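Local coordinates for protein mannan endo-1,4-beta-mannosidase (Cryptopygus antarcticus, PDB 4OOU) that hydrolyses internal beta-1,4-mannosidic linkages of mannans at random, releasing mannobiose, mannotriose and mannotetraose, at residues 236-241 with 273-278; 243-248 with 279-284; 292-297 with 328-333; 306-311 with 333-338. All coordinates share one frame; numbering follows the deposited sequence.

Interaction 1: residues 236-241 with 273-278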
# COMPACT_ATOMS: atom_id res chain seq x y z
N ALA A 236 13.09 -1.13 6.55
CA ALA A 236 11.73 -0.75 6.17
C ALA A 236 11.29 -1.32 4.78
O ALA A 236 12.08 -1.46 3.82
CB ALA A 236 11.55 0.77 6.21
N LEU A 237 10.02 -1.66 4.73
CA LEU A 237 9.43 -2.30 3.59
C LEU A 237 8.65 -1.25 2.81
O LEU A 237 7.84 -0.51 3.37
CB LEU A 237 8.52 -3.44 4.04
CG LEU A 237 9.17 -4.69 4.65
CD1 LEU A 237 8.07 -5.74 4.78
CD2 LEU A 237 10.33 -5.24 3.81
N VAL A 238 8.87 -1.19 1.51
CA VAL A 238 8.18 -0.19 0.73
C VAL A 238 7.44 -0.88 -0.37
O VAL A 238 7.94 -1.88 -0.92
CB VAL A 238 9.11 0.85 0.16
CG1 VAL A 238 8.30 1.91 -0.55
CG2 VAL A 238 9.92 1.49 1.30
N THR A 239 6.24 -0.35 -0.68
CA THR A 239 5.44 -0.82 -1.78
C THR A 239 4.80 0.34 -2.52
O THR A 239 4.94 1.51 -2.18
CB THR A 239 4.34 -1.80 -1.29
OG1 THR A 239 3.75 -2.54 -2.37
CG2 THR A 239 3.24 -1.06 -0.59
N VAL A 240 4.12 -0.04 -3.59
CA VAL A 240 3.30 0.79 -4.39
C VAL A 240 2.14 -0.14 -4.82
O VAL A 240 2.38 -1.30 -5.17
CB VAL A 240 4.08 1.26 -5.63
CG1 VAL A 240 3.16 1.93 -6.64
CG2 VAL A 240 5.19 2.21 -5.21
N GLY A 241 0.91 0.36 -4.75
CA GLY A 241 -0.27 -0.46 -5.04
C GLY A 241 -0.89 -0.05 -6.37
O GLY A 241 -1.58 0.97 -6.45
N ILE A 273 13.89 1.33 -3.93
CA ILE A 273 13.16 0.21 -4.50
C ILE A 273 11.88 -0.10 -3.74
O ILE A 273 11.65 0.42 -2.66
CB ILE A 273 14.01 -1.06 -4.65
CG1 ILE A 273 14.56 -1.58 -3.31
CG2 ILE A 273 15.12 -0.80 -5.65
CD1 ILE A 273 15.12 -3.01 -3.35
N ILE A 274 11.00 -0.88 -4.35
CA ILE A 274 9.93 -1.47 -3.58
C ILE A 274 10.39 -2.84 -3.17
O ILE A 274 11.15 -3.47 -3.86
CB ILE A 274 8.56 -1.50 -4.28
CG1 ILE A 274 8.59 -2.17 -5.63
CG2 ILE A 274 8.04 -0.10 -4.45
CD1 ILE A 274 7.23 -2.14 -6.31
N ASN A 275 9.94 -3.28 -2.01
CA ASN A 275 10.32 -4.57 -1.47
C ASN A 275 9.31 -5.65 -1.75
O ASN A 275 9.66 -6.83 -1.65
CB ASN A 275 10.55 -4.39 0.01
CG ASN A 275 11.59 -3.35 0.27
OD1 ASN A 275 11.31 -2.26 0.79
ND2 ASN A 275 12.80 -3.64 -0.18
N PHE A 276 8.08 -5.23 -2.08
CA PHE A 276 6.99 -6.11 -2.45
C PHE A 276 6.03 -5.43 -3.44
O PHE A 276 5.72 -4.25 -3.32
CB PHE A 276 6.26 -6.71 -1.23
CG PHE A 276 5.38 -5.76 -0.43
CD1 PHE A 276 4.08 -5.47 -0.82
CD2 PHE A 276 5.80 -5.27 0.80
CE1 PHE A 276 3.26 -4.63 -0.07
CE2 PHE A 276 4.98 -4.44 1.56
CZ PHE A 276 3.71 -4.13 1.12
N TYR A 277 5.60 -6.19 -4.44
CA TYR A 277 4.63 -5.74 -5.41
C TYR A 277 3.23 -5.81 -4.82
O TYR A 277 2.99 -6.41 -3.75
CB TYR A 277 4.70 -6.62 -6.64
CG TYR A 277 6.06 -6.63 -7.34
CD1 TYR A 277 6.49 -5.55 -8.11
CD2 TYR A 277 6.87 -7.75 -7.29
CE1 TYR A 277 7.72 -5.58 -8.76
CE2 TYR A 277 8.09 -7.78 -7.95
CZ TYR A 277 8.51 -6.70 -8.67
OH TYR A 277 9.74 -6.78 -9.30
N GLN A 278 2.29 -5.19 -5.51
CA GLN A 278 0.94 -5.08 -5.01
C GLN A 278 0.02 -4.73 -6.14
O GLN A 278 0.14 -3.67 -6.76
CB GLN A 278 0.87 -3.99 -3.95
CG GLN A 278 -0.40 -3.99 -3.08
CD GLN A 278 -0.65 -2.66 -2.39
OE1 GLN A 278 -1.79 -2.16 -2.38
NE2 GLN A 278 0.42 -2.05 -1.83
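Val238 and Asn275 meet where two neighbouring strands of the TIM barrel wall, 238-241 and 277-281, begin, Asn275 lying in the lead-in to the second, and they illustrate how a side chain can stand in for backbone pairing. Asn275 grips Val238 twice. Its backbone N donates to Val238 O at 2.7 Å, and its side-chain OD1, on a lone pair in the amide plane, accepts Val238 N at 2.8 Å. Farther along the strand, Ile274 CG2 packs against Val240 CG2 at 3.7 Å, on the side where helix 215-232 covers Val238 and Val240.

In a beta/alpha barrel the opposite face of the strands looks inward, and here Thr239 and Phe276 fill it. Thr239 CB sits over one face of the Phe276 ring, 3.6 Å from its centroid, a CH-pi contact offset toward the rim. With OG1 anti to the backbone N (chi1 -165°), Thr239 donates to Phe276 O at 2.8 Å from above the carbonyl plane, and OG1 takes a weak bond from Gln278 NE2 at 3.4 Å. That NE2 is also bonded to Glu177, while Gln278 OE1 accepts from His280, close to the probable catalytic nucleophile Glu312.

Interaction 2: residues 243-248 with 279-284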
# COMPACT_ATOMS: atom_id res chain seq x y z
N TRP A 243 -3.33 -0.08 -9.67
CA TRP A 243 -4.78 -0.24 -9.82
C TRP A 243 -5.19 -1.59 -10.39
O TRP A 243 -6.31 -1.99 -10.18
CB TRP A 243 -5.39 0.93 -10.60
CG TRP A 243 -6.02 0.71 -11.91
CD1 TRP A 243 -7.38 0.75 -12.19
CD2 TRP A 243 -5.36 0.59 -13.17
NE1 TRP A 243 -7.59 0.62 -13.55
CE2 TRP A 243 -6.37 0.53 -14.18
CE3 TRP A 243 -4.02 0.52 -13.56
CZ2 TRP A 243 -6.08 0.39 -15.52
CZ3 TRP A 243 -3.73 0.36 -14.91
CH2 TRP A 243 -4.77 0.30 -15.88
N SER A 244 -4.25 -2.28 -11.04
CA SER A 244 -4.53 -3.49 -11.82
C SER A 244 -3.26 -4.29 -11.97
O SER A 244 -2.17 -3.75 -11.84
CB SER A 244 -4.90 -3.07 -13.23
OG SER A 244 -5.40 -4.15 -13.95
N GLU A 245 -3.41 -5.57 -12.31
CA GLU A 245 -2.29 -6.44 -12.71
C GLU A 245 -1.40 -5.86 -13.84
O GLU A 245 -0.18 -6.11 -13.84
CB GLU A 245 -2.85 -7.81 -13.13
CG GLU A 245 -3.67 -7.82 -14.43
CD GLU A 245 -5.15 -7.50 -14.29
OE1 GLU A 245 -5.68 -7.26 -13.17
OE2 GLU A 245 -5.81 -7.47 -15.36
N LEU A 246 -2.03 -5.09 -14.76
CA LEU A 246 -1.45 -4.58 -16.03
C LEU A 246 -0.09 -3.92 -16.00
O LEU A 246 0.59 -3.75 -17.05
CB LEU A 246 -2.40 -3.55 -16.65
CG LEU A 246 -3.58 -3.96 -17.56
CD1 LEU A 246 -3.86 -5.45 -17.67
CD2 LEU A 246 -4.84 -3.24 -17.12
N THR A 247 0.32 -3.53 -14.81
CA THR A 247 1.44 -2.65 -14.66
C THR A 247 2.44 -3.20 -13.65
O THR A 247 3.43 -2.54 -13.32
CB THR A 247 0.88 -1.27 -14.32
OG1 THR A 247 1.86 -0.28 -14.59
CG2 THR A 247 0.50 -1.18 -12.92
N GLN A 248 2.23 -4.43 -13.19
CA GLN A 248 3.18 -5.03 -12.25
C GLN A 248 3.53 -6.49 -12.59
O GLN A 248 3.98 -7.27 -11.74
CB GLN A 248 2.72 -4.86 -10.79
CG GLN A 248 3.16 -3.51 -10.19
CD GLN A 248 2.91 -3.40 -8.70
OE1 GLN A 248 3.05 -4.38 -7.97
NE2 GLN A 248 2.56 -2.21 -8.24
N MET A 279 -0.90 -5.64 -6.42
CA MET A 279 -1.95 -5.35 -7.39
C MET A 279 -3.27 -5.17 -6.65
O MET A 279 -3.46 -5.70 -5.56
CB MET A 279 -2.02 -6.47 -8.40
CG MET A 279 -0.74 -6.69 -9.19
SD MET A 279 -0.65 -8.32 -9.95
CE MET A 279 0.94 -8.20 -10.78
N HIS A 280 -4.14 -4.37 -7.22
CA HIS A 280 -5.52 -4.25 -6.76
C HIS A 280 -6.40 -4.87 -7.80
O HIS A 280 -6.04 -4.84 -8.93
CB HIS A 280 -5.93 -2.79 -6.66
CG HIS A 280 -5.12 -2.01 -5.69
ND1 HIS A 280 -5.15 -0.64 -5.66
CD2 HIS A 280 -4.25 -2.40 -4.74
CE1 HIS A 280 -4.35 -0.21 -4.70
NE2 HIS A 280 -3.78 -1.26 -4.13
N THR A 281 -7.58 -5.40 -7.47
CA THR A 281 -8.38 -6.06 -8.49
C THR A 281 -9.89 -6.02 -8.26
O THR A 281 -10.39 -6.32 -7.17
CB THR A 281 -7.86 -7.51 -8.73
OG1 THR A 281 -8.36 -8.01 -9.98
CG2 THR A 281 -8.25 -8.41 -7.58
N TYR A 282 -10.59 -5.63 -9.32
CA TYR A 282 -12.01 -5.46 -9.33
C TYR A 282 -12.61 -5.91 -10.70
O TYR A 282 -12.09 -5.58 -11.78
CB TYR A 282 -12.33 -3.96 -9.08
CG TYR A 282 -11.83 -3.37 -7.77
CD1 TYR A 282 -12.57 -3.49 -6.60
CD2 TYR A 282 -10.64 -2.67 -7.70
CE1 TYR A 282 -12.12 -2.95 -5.41
CE2 TYR A 282 -10.19 -2.13 -6.50
CZ TYR A 282 -10.93 -2.28 -5.36
OH TYR A 282 -10.48 -1.74 -4.17
N SER A 283 -13.70 -6.66 -10.66
CA SER A 283 -14.42 -7.03 -11.88
C SER A 283 -15.13 -5.84 -12.52
O SER A 283 -15.37 -4.82 -11.87
CB SER A 283 -15.44 -8.14 -11.56
OG SER A 283 -16.42 -7.74 -10.63
N HIS A 284 -15.47 -5.96 -13.80
CA HIS A 284 -16.31 -4.98 -14.49
C HIS A 284 -17.53 -5.68 -15.07
O HIS A 284 -17.40 -6.64 -15.85
CB HIS A 284 -15.51 -4.22 -15.55
CG HIS A 284 -14.43 -3.38 -14.95
ND1 HIS A 284 -13.14 -3.83 -14.78
CD2 HIS A 284 -14.47 -2.15 -14.38
CE1 HIS A 284 -12.42 -2.90 -14.17
NE2 HIS A 284 -13.21 -1.87 -13.91
O HOH W 1 -8.42 -4.09 -11.00
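Met279 lies against Glu245 and Gln248 on the dense side of this contact, whereas Trp243 and Tyr282 meet through water on the other, a useful example of one interface built in two ways. The methionine chain runs extended beyond CG and lays its sulfur on the bend of the 243-248 loop: SD is 3.7 Å from Glu245 CA. Its methyl, CE, goes farther and comes to 3.3 Å from Gln248 O and 3.8 Å from Gln248 CB. Gln248 thus offers Met279 its backbone and CB, while its amide is used elsewhere, OE1 accepting from Gln278 N and NE2 donating to Val240 O and Ser242 OG. The acid of Glu245 likewise leaves the methionine, with OE2 bonded to Asn289.

Toward the cleft the fit slackens. Trp243 O and His280 O stand 3.1 Å apart, two acceptors that form no hydrogen bond with each other. A CA-H...O contact from Ser244 CA, at 3.5 Å, touches the histidine carbonyl. Water 1 donates to Trp243 O at 3.1 Å and accepts from Tyr282 N, joining the loop to the segment that follows the strand. Trp243, Tyr282 and the exposed, poorly ordered His284 all bind substrate.

With no direct hydrogen bond between the two segments, the loop carrying Trp243 is placed by apolar packing, one bridging water and bonds to third residues, an arrangement consistent with the polar ends of His280 and Tyr282 being turned to Glu181 and Glu312, the probable proton donor and nucleophile.

Interaction 3: residues 292-297 with 328-333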
# COMPACT_ATOMS: atom_id res chain seq x y z
N ALA A 292 -6.28 -11.40 -14.42
CA ALA A 292 -6.37 -10.75 -13.13
C ALA A 292 -6.08 -11.78 -12.05
O ALA A 292 -6.08 -12.98 -12.30
CB ALA A 292 -7.73 -10.10 -12.95
N PRO A 293 -5.78 -11.32 -10.85
CA PRO A 293 -5.22 -12.22 -9.84
C PRO A 293 -6.05 -13.45 -9.44
O PRO A 293 -5.46 -14.52 -9.21
CB PRO A 293 -5.04 -11.30 -8.64
CG PRO A 293 -4.68 -10.03 -9.26
CD PRO A 293 -5.54 -9.92 -10.51
N PHE A 294 -7.38 -13.28 -9.32
CA PHE A 294 -8.27 -14.38 -8.95
C PHE A 294 -8.62 -15.21 -10.17
O PHE A 294 -9.28 -16.23 -10.04
CB PHE A 294 -9.54 -13.90 -8.23
CG PHE A 294 -9.28 -13.34 -6.85
CD1 PHE A 294 -8.92 -14.18 -5.82
CD2 PHE A 294 -9.36 -11.97 -6.60
CE1 PHE A 294 -8.64 -13.65 -4.54
CE2 PHE A 294 -9.08 -11.44 -5.34
CZ PHE A 294 -8.72 -12.28 -4.30
N LYS A 295 -8.13 -14.81 -11.35
CA LYS A 295 -8.19 -15.67 -12.54
C LYS A 295 -6.99 -16.60 -12.65
O LYS A 295 -7.02 -17.55 -13.40
CB LYS A 295 -8.31 -14.83 -13.82
CG LYS A 295 -9.73 -14.46 -14.17
CD LYS A 295 -10.49 -15.68 -14.69
CE LYS A 295 -11.65 -15.34 -15.62
NZ LYS A 295 -11.17 -14.85 -16.94
N VAL A 296 -5.95 -16.36 -11.88
CA VAL A 296 -4.63 -16.82 -12.26
C VAL A 296 -3.77 -17.20 -11.02
O VAL A 296 -4.29 -17.30 -9.92
CB VAL A 296 -4.05 -15.71 -13.16
CG1 VAL A 296 -3.05 -14.83 -12.42
CG2 VAL A 296 -3.48 -16.29 -14.43
N ASN A 297 -2.50 -17.49 -11.22
CA ASN A 297 -1.53 -17.77 -10.15
C ASN A 297 -0.73 -16.53 -9.83
O ASN A 297 -0.45 -15.76 -10.72
CB ASN A 297 -0.44 -18.70 -10.70
CG ASN A 297 -0.59 -20.12 -10.28
OD1 ASN A 297 -1.51 -20.49 -9.54
ND2 ASN A 297 0.32 -20.95 -10.76
N LYS A 328 -9.32 -17.56 0.59
CA LYS A 328 -8.73 -18.88 0.38
C LYS A 328 -8.03 -19.05 -0.96
O LYS A 328 -7.00 -19.73 -1.03
CB LYS A 328 -9.77 -20.00 0.60
CG LYS A 328 -9.70 -20.60 2.01
CD LYS A 328 -10.72 -21.70 2.24
CE LYS A 328 -12.14 -21.14 2.29
NZ LYS A 328 -13.06 -22.08 2.98
N TYR A 329 -8.55 -18.44 -2.02
CA TYR A 329 -7.94 -18.53 -3.33
C TYR A 329 -6.57 -17.87 -3.26
O TYR A 329 -5.60 -18.44 -3.68
CB TYR A 329 -8.82 -17.86 -4.40
CG TYR A 329 -8.27 -17.97 -5.83
CD1 TYR A 329 -7.16 -17.24 -6.23
CD2 TYR A 329 -8.85 -18.84 -6.75
CE1 TYR A 329 -6.66 -17.35 -7.54
CE2 TYR A 329 -8.36 -18.96 -8.05
CZ TYR A 329 -7.26 -18.22 -8.44
OH TYR A 329 -6.77 -18.35 -9.73
N ALA A 330 -6.51 -16.67 -2.72
CA ALA A 330 -5.28 -15.94 -2.60
C ALA A 330 -4.22 -16.69 -1.78
O ALA A 330 -3.04 -16.75 -2.17
CB ALA A 330 -5.55 -14.58 -1.98
N TYR A 331 -4.64 -17.30 -0.68
CA TYR A 331 -3.74 -18.08 0.18
C TYR A 331 -3.23 -19.36 -0.51
O TYR A 331 -2.06 -19.78 -0.31
CB TYR A 331 -4.49 -18.45 1.46
CG TYR A 331 -3.65 -19.15 2.51
CD1 TYR A 331 -3.07 -18.45 3.56
CD2 TYR A 331 -3.43 -20.51 2.45
CE1 TYR A 331 -2.30 -19.10 4.52
CE2 TYR A 331 -2.66 -21.18 3.40
CZ TYR A 331 -2.10 -20.48 4.44
OH TYR A 331 -1.34 -21.15 5.40
N ASN A 332 -4.09 -19.97 -1.33
CA ASN A 332 -3.75 -21.26 -1.95
C ASN A 332 -3.04 -21.17 -3.28
O ASN A 332 -2.47 -22.16 -3.71
CB ASN A 332 -4.98 -22.16 -2.12
CG ASN A 332 -5.48 -22.70 -0.79
OD1 ASN A 332 -6.67 -22.87 -0.61
ND2 ASN A 332 -4.56 -22.97 0.14
N ASN A 333 -3.06 -20.00 -3.91
CA ASN A 333 -2.49 -19.88 -5.25
C ASN A 333 -1.33 -18.93 -5.26
O ASN A 333 -1.10 -18.19 -6.22
CB ASN A 333 -3.58 -19.47 -6.23
CG ASN A 333 -4.56 -20.59 -6.48
OD1 ASN A 333 -5.72 -20.53 -6.07
ND2 ASN A 333 -4.10 -21.64 -7.13
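Tyr329 OH donates to Val296 O at 2.7 Å, the shortest polar bond of this contact, and Tyr335 OH adds a weak second bond to the same oxygen. The Tyr329 hydroxyl approaches from well to the side of the carbonyl, at a C=O...O angle of 119°, and somewhat out of its plane, while the oxygen itself lies in the plane of the Tyr329 ring, at its edge. Tyr329 holds CG anti to the backbone N (chi1 -177°), pointing it off the helix toward the bend of residues 292-297, and the ring lies against that bend. Backbone bonds from Lys295 N to Ala292 O and from Val296 N to Pro293 O close it.

The same ring is also packed on by carbon and carbonyl. Phe294 turns its edge toward the Tyr329 face in an offset edge-to-face pair, centroids 5.7 Å apart and planes at 64°. The two side chains slide past each other in opposite directions, with Phe294 CD1 3.6 Å from Tyr329 CD1. Phe294 O comes to 3.3 Å from Tyr329 CZ, and Phe294 CE1 reaches Ala330 CB at 4.1 Å. A phenylalanine in place of Tyr329 would probably leave Val296 O with its weak partner alone and the bend less firmly tied to the helix.

Beyond the two segments Phe294 makes a further edge-to-face pair with Phe313 and touches Thr281 and Ile310. The example is one of loop-to-helix packing in a TIM barrel: the excursion after strand 277-281 folds back against the C-terminal end of outer helix 323-332, where Tyr329 and Ala330 receive it.

Interaction 4: residues 306-311 with 333-338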
# COMPACT_ATOMS: atom_id res chain seq x y z
N LYS A 306 10.12 -10.92 -5.45
CA LYS A 306 9.49 -10.15 -4.36
C LYS A 306 8.15 -10.75 -4.05
O LYS A 306 7.53 -11.33 -4.93
CB LYS A 306 9.27 -8.69 -4.75
CG LYS A 306 10.52 -7.91 -5.15
CD LYS A 306 10.14 -6.48 -5.52
CE LYS A 306 11.27 -5.75 -6.22
NZ LYS A 306 12.44 -5.58 -5.29
N PRO A 307 7.68 -10.59 -2.80
CA PRO A 307 6.31 -10.94 -2.44
C PRO A 307 5.32 -10.13 -3.26
O PRO A 307 5.68 -9.06 -3.74
CB PRO A 307 6.21 -10.55 -0.97
CG PRO A 307 7.60 -10.34 -0.49
CD PRO A 307 8.36 -9.91 -1.70
N LEU A 308 4.12 -10.67 -3.47
CA LEU A 308 3.02 -10.00 -4.18
C LEU A 308 1.73 -10.03 -3.32
O LEU A 308 1.31 -11.09 -2.82
CB LEU A 308 2.75 -10.68 -5.51
CG LEU A 308 1.55 -10.17 -6.28
CD1 LEU A 308 1.72 -8.72 -6.63
CD2 LEU A 308 1.42 -10.98 -7.56
N LEU A 309 1.15 -8.86 -3.14
CA LEU A 309 0.08 -8.65 -2.21
C LEU A 309 -1.07 -8.30 -3.10
O LEU A 309 -0.91 -7.50 -4.01
CB LEU A 309 0.41 -7.43 -1.34
CG LEU A 309 -0.21 -7.02 0.02
CD1 LEU A 309 -0.46 -5.52 0.14
CD2 LEU A 309 -1.49 -7.78 0.37
N ILE A 310 -2.22 -8.89 -2.84
CA ILE A 310 -3.46 -8.35 -3.40
C ILE A 310 -3.95 -7.26 -2.47
O ILE A 310 -4.57 -7.55 -1.43
CB ILE A 310 -4.55 -9.41 -3.62
CG1 ILE A 310 -3.95 -10.58 -4.42
CG2 ILE A 310 -5.75 -8.76 -4.31
CD1 ILE A 310 -4.87 -11.77 -4.66
N GLY A 311 -3.71 -6.01 -2.86
CA GLY A 311 -3.73 -4.87 -1.94
C GLY A 311 -5.12 -4.37 -1.67
O GLY A 311 -5.41 -3.87 -0.56
N ASN A 333 -3.06 -20.00 -3.91
CA ASN A 333 -2.49 -19.88 -5.25
C ASN A 333 -1.33 -18.93 -5.26
O ASN A 333 -1.10 -18.19 -6.22
CB ASN A 333 -3.58 -19.47 -6.23
CG ASN A 333 -4.56 -20.59 -6.48
OD1 ASN A 333 -5.72 -20.53 -6.07
ND2 ASN A 333 -4.10 -21.64 -7.13
N GLY A 334 -0.57 -18.97 -4.17
CA GLY A 334 0.74 -18.35 -4.12
C GLY A 334 0.81 -16.90 -3.69
O GLY A 334 1.91 -16.35 -3.58
N TYR A 335 -0.31 -16.25 -3.41
CA TYR A 335 -0.19 -14.84 -3.07
C TYR A 335 0.27 -14.65 -1.64
O TYR A 335 0.05 -15.51 -0.78
CB TYR A 335 -1.46 -14.08 -3.36
CG TYR A 335 -1.86 -14.14 -4.80
CD1 TYR A 335 -1.40 -13.19 -5.71
CD2 TYR A 335 -2.68 -15.16 -5.27
CE1 TYR A 335 -1.75 -13.26 -7.04
CE2 TYR A 335 -3.05 -15.22 -6.59
CZ TYR A 335 -2.59 -14.27 -7.48
OH TYR A 335 -2.97 -14.34 -8.78
N ASN A 336 0.89 -13.50 -1.38
CA ASN A 336 1.44 -13.24 -0.06
C ASN A 336 0.57 -12.41 0.83
O ASN A 336 0.91 -12.21 1.99
CB ASN A 336 2.79 -12.62 -0.22
CG ASN A 336 3.70 -13.54 -0.95
OD1 ASN A 336 4.26 -14.46 -0.36
ND2 ASN A 336 3.80 -13.35 -2.24
N GLY A 337 -0.54 -11.91 0.30
CA GLY A 337 -1.62 -11.46 1.17
C GLY A 337 -2.88 -11.09 0.39
O GLY A 337 -2.86 -11.12 -0.85
N ALA A 338 -3.95 -10.73 1.11
CA ALA A 338 -5.20 -10.26 0.47
C ALA A 338 -6.00 -9.35 1.40
O ALA A 338 -6.28 -9.72 2.55
CB ALA A 338 -6.06 -11.43 0.05
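The Tyr335 ring takes Ile310 over one face and Leu308 at its edge. Ile310 CD1 makes a CH-pi contact 3.9 Å from the ring centroid, only 13° off the normal. Leu308 CD2 lies near the ring plane, 3.9 Å from CE1, the two side chains running side by side in the same direction. Tyr335 holds CG beside its backbone N (chi1 -60°), which starts the side chain toward these neighbours, and its hydroxyl makes a weak bond to Pro293 O. An alanine at Tyr335 would probably open a gap beside Ile310 CD1 and Leu308 CD2, leaving both methyls without the ring they pack on.

Backbone pairing begins next to the ring. Asn336 N donates to Leu308 O at 2.8 Å, almost in line with the carbonyl. Ile310 N then donates to Gly337 O at 3.1 Å, the donor standing well above the carbonyl plane. Leu309 CD2 presses on Gly337 C at 3.6 Å, where a beta carbon on the glycine would collide with that methyl. At the far end Ala338 CA makes a CA-H...O contact to Ile310 O, and the two side chains share the face packed by Ala330 of helix 323-332.

The parallel pairing of Ile310 with Ala338, with that helix laid across their outer face, joins the two strands of the beta-alpha-beta unit 308-313, 323-332, 337-340, the repeating design of the TIM barrel.

Interactions 1, 2 and 4 lie buried around the barrel wall, while interaction 3 is partly buried at the periphery, where a loop meets an outer helix. Interactions 1 and 2 share strand 277-281, one at its entry and the other at its catalytic end, and the Gln248 amide spans the two. Strand 308-313 of interaction 4 pairs with that strand through Met279. Interactions 3 and 4 share Asn333 and are joined by the backbone bond from Tyr335 N to Ala330 O. Chemistry follows place: backbone and amide bonds at the wall, thioether packing and water beside the cleft, and a phenol bond with an edge-to-face pair where the loop meets the helix.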